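Local coordinates for Alr4995 protein (Nostoc sp., PDB 6LRF) that probably hydrolyses arginine to ornithine, ammonia and carbon dioxide and cyclises ornithine to proline, as a bifunctional arginine dihydrolase and ornithine cyclodeaminase, at residues L631-M636 and G681-L686. Residues are numbered along the deposited sequence; the frame is centred on the assembly and turned at random.
Sequences LMLSSM and GLFLSL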
ATOM      1  N   LEU B 631      -9.176  -6.963 -22.280  1.00 23.63           N
ATOM      2  CA  LEU B 631      -8.214  -6.038 -21.711  1.00 22.66           C
ATOM      3  C   LEU B 631      -8.893  -5.217 -20.605  1.00 23.89           C
ATOM      4  O   LEU B 631      -9.778  -4.401 -20.869  1.00 23.76           O
ATOM      5  CB  LEU B 631      -7.671  -5.125 -22.809  1.00 25.89           C
ATOM      6  CG  LEU B 631      -6.330  -4.442 -22.606  1.00 33.08           C
ATOM      7  CD1 LEU B 631      -5.264  -5.489 -22.338  1.00 35.65           C
ATOM      8  CD2 LEU B 631      -5.984  -3.644 -23.866  1.00 30.95           C
HETATM    9  N   MSE B 632      -8.498  -5.441 -19.362  1.00 23.64           N
HETATM   10  CA  MSE B 632      -9.178  -4.796 -18.250  1.00 26.55           C
HETATM   11  C   MSE B 632      -8.317  -3.663 -17.697  1.00 28.80           C
HETATM   12  O   MSE B 632      -7.332  -3.883 -16.987  1.00 25.60           O
HETATM   13  CB  MSE B 632      -9.531  -5.820 -17.173  1.00 27.39           C
HETATM   14  CG  MSE B 632     -10.735  -6.697 -17.535  1.00 27.88           C
HETATM   15 SE   MSE B 632     -10.803  -8.382 -16.522  0.58 37.31          SE
HETATM   16  CE  MSE B 632      -9.118  -9.165 -17.092  1.00 32.98           C
ATOM     17  N   LEU B 633      -8.697  -2.442 -18.050  1.00 23.41           N
ATOM     18  CA  LEU B 633      -7.862  -1.286 -17.770  1.00 25.95           C
ATOM     19  C   LEU B 633      -8.428  -0.510 -16.581  1.00 31.17           C
ATOM     20  O   LEU B 633      -9.297   0.372 -16.735  1.00 25.22           O
ATOM     21  CB  LEU B 633      -7.747  -0.405 -19.016  1.00 24.54           C
ATOM     22  CG  LEU B 633      -7.222  -1.091 -20.287  1.00 22.75           C
ATOM     23  CD1 LEU B 633      -7.434  -0.188 -21.512  1.00 22.12           C
ATOM     24  CD2 LEU B 633      -5.755  -1.484 -20.156  1.00 23.80           C
ATOM     25  N   SER B 634      -7.887  -0.855 -15.411  1.00 31.83           N
ATOM     26  CA  SER B 634      -8.325  -0.419 -14.075  1.00 34.61           C
ATOM     27  C   SER B 634      -9.789  -0.004 -13.997  1.00 30.67           C
ATOM     28  O   SER B 634     -10.100   1.172 -13.823  1.00 28.44           O
ATOM     29  CB  SER B 634      -7.430   0.722 -13.556  1.00 39.33           C
ATOM     30  OG  SER B 634      -7.476   1.854 -14.394  1.00 43.81           O
ATOM     31  N   SER B 635     -10.682  -0.985 -14.109  1.00 28.98           N
ATOM     32  CA  SER B 635     -12.113  -0.704 -14.070  1.00 31.34           C
ATOM     33  C   SER B 635     -12.849  -1.485 -12.984  1.00 35.76           C
ATOM     34  O   SER B 635     -14.081  -1.575 -13.017  1.00 41.98           O
ATOM     35  CB  SER B 635     -12.745  -0.985 -15.441  1.00 32.04           C
ATOM     36  OG  SER B 635     -12.264  -2.210 -15.974  1.00 35.27           O
HETATM   37  N   MSE B 636     -12.101  -2.037 -12.030  1.00 35.35           N
HETATM   38  CA  MSE B 636     -12.671  -2.531 -10.758  1.00 40.07           C
HETATM   39  C   MSE B 636     -13.915  -3.429 -10.864  1.00 34.32           C
HETATM   40  O   MSE B 636     -13.831  -4.635 -11.138  1.00 33.05           O
HETATM   41  CB  MSE B 636     -13.035  -1.335  -9.857  1.00 56.46           C
HETATM   42  CG  MSE B 636     -11.868  -0.421  -9.434  1.00 67.47           C
HETATM   43 SE   MSE B 636     -10.736  -1.144  -7.990  1.00154.39          SE
HETATM   44  CE  MSE B 636     -10.747   0.383  -6.763  1.00 87.31           C
ATOM     45  N   GLY B 681      -1.821   4.220 -17.539  1.00 28.69           N
ATOM     46  CA  GLY B 681      -1.347   5.081 -18.610  1.00 25.84           C
ATOM     47  C   GLY B 681       0.059   4.683 -19.017  1.00 25.10           C
ATOM     48  O   GLY B 681       0.392   4.659 -20.206  1.00 29.41           O
ATOM     49  N   LEU B 682       0.887   4.366 -18.029  1.00 28.59           N
ATOM     50  CA  LEU B 682       2.204   3.805 -18.316  1.00 33.55           C
ATOM     51  C   LEU B 682       2.046   2.545 -19.169  1.00 29.94           C
ATOM     52  O   LEU B 682       2.700   2.397 -20.213  1.00 31.63           O
ATOM     53  CB  LEU B 682       2.966   3.478 -17.023  1.00 33.51           C
ATOM     54  CG  LEU B 682       4.300   2.742 -17.249  1.00 35.48           C
ATOM     55  CD1 LEU B 682       5.195   3.515 -18.224  1.00 33.98           C
ATOM     56  CD2 LEU B 682       5.027   2.516 -15.946  1.00 39.19           C
ATOM     57  N   PHE B 683       1.164   1.648 -18.716  1.00 31.61           N
ATOM     58  CA  PHE B 683       0.908   0.386 -19.413  1.00 26.98           C
ATOM     59  C   PHE B 683       0.506   0.631 -20.859  1.00 26.91           C
ATOM     60  O   PHE B 683       1.055   0.019 -21.778  1.00 30.91           O
ATOM     61  CB  PHE B 683      -0.179  -0.430 -18.691  1.00 29.00           C
ATOM     62  CG  PHE B 683      -0.503  -1.741 -19.362  1.00 29.68           C
ATOM     63  CD1 PHE B 683       0.178  -2.895 -19.015  1.00 31.12           C
ATOM     64  CD2 PHE B 683      -1.482  -1.816 -20.352  1.00 28.55           C
ATOM     65  CE1 PHE B 683      -0.113  -4.098 -19.633  1.00 31.46           C
ATOM     66  CE2 PHE B 683      -1.772  -3.020 -20.974  1.00 32.22           C
ATOM     67  CZ  PHE B 683      -1.085  -4.160 -20.613  1.00 29.94           C
ATOM     68  N   LEU B 684      -0.459   1.528 -21.058  1.00 26.78           N
ATOM     69  CA  LEU B 684      -0.950   1.840 -22.399  1.00 26.10           C
ATOM     70  C   LEU B 684       0.107   2.525 -23.264  1.00 30.49           C
ATOM     71  O   LEU B 684       0.147   2.344 -24.485  1.00 28.18           O
ATOM     72  CB  LEU B 684      -2.203   2.721 -22.311  1.00 25.22           C
ATOM     73  CG  LEU B 684      -3.463   1.998 -21.821  1.00 25.79           C
ATOM     74  CD1 LEU B 684      -4.531   2.978 -21.351  1.00 23.17           C
ATOM     75  CD2 LEU B 684      -4.012   1.096 -22.921  1.00 22.92           C
ATOM     76  N   SER B 685       0.960   3.320 -22.636  1.00 28.44           N
ATOM     77  CA  SER B 685       1.996   4.003 -23.389  1.00 35.82           C
ATOM     78  C   SER B 685       2.954   2.981 -24.033  1.00 35.56           C
ATOM     79  O   SER B 685       3.174   2.988 -25.247  1.00 33.58           O
ATOM     80  CB  SER B 685       2.756   4.975 -22.488  1.00 32.41           C
ATOM     81  OG  SER B 685       3.517   5.866 -23.290  1.00 48.53           O
ATOM     82  N   LEU B 686       3.489   2.096 -23.203  1.00 33.68           N
ATOM     83  CA  LEU B 686       4.361   1.010 -23.640  1.00 30.63           C
ATOM     84  C   LEU B 686       3.705   0.105 -24.666  1.00 37.60           C
ATOM     85  O   LEU B 686       4.339  -0.314 -25.634  1.00 41.23           O
ATOM     86  CB  LEU B 686       4.768   0.173 -22.439  1.00 26.95           C
ATOM     87  CG  LEU B 686       5.571   0.884 -21.364  1.00 38.39           C
ATOM     88  CD1 LEU B 686       5.632   0.024 -20.113  1.00 30.87           C
ATOM     89  CD2 LEU B 686       6.959   1.173 -21.909  1.00 39.61           C
TER
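The one flat group here, the phenyl ring of F683, is met obliquely by two leucine methyls rather than squarely on a face or an edge: CD2 of L633 approaches ring atom CD2 at 4.3 Å, and CD1 of L631 comes within 4.5 Å of CE2. Both methyls thus meet the same flank of the ring, the one that carries CD2 and CE2. With CG anti to the backbone N (chi1 180°), F683 extends its ring from the helix toward the strand, where it spans the two leucines. The tightest approach lies one residue further along the helix. There L684 and L633 reach toward each other tip to tip, with CD2 of L684 3.9 Å from CD1 of L633 and 4.2 Å from its CD2. The CB of L684 does not point at the strand, but its CG and the CD2 methyl swing across to it, because CG sits beside the backbone N and anti to the carbonyl carbon (chi1 -72°). L633 therefore serves two partners, offering one methyl to both the ring and L684 and the other to L684. All four side chains are buried, and the joint is purely apolar; the axes of strand 631-633 and of helix segment 681-686 come within 10.7 Å. It illustrates how a layer of branched and aromatic side chains holds a helix against a parallel sheet, as in Rossmann-fold domains. Strand 629-633 is an inner strand, hydrogen-bonded through its backbone to strands 491-495 and 651-656, while helix 680-694 follows strand 673-677, at one edge of the sheet within this chain, and packs back over the sheet. V655 of strand 651-656 and V474 of helix 467-486 also touch F683, and H507 and L511 of helix 505-513 pack on L684.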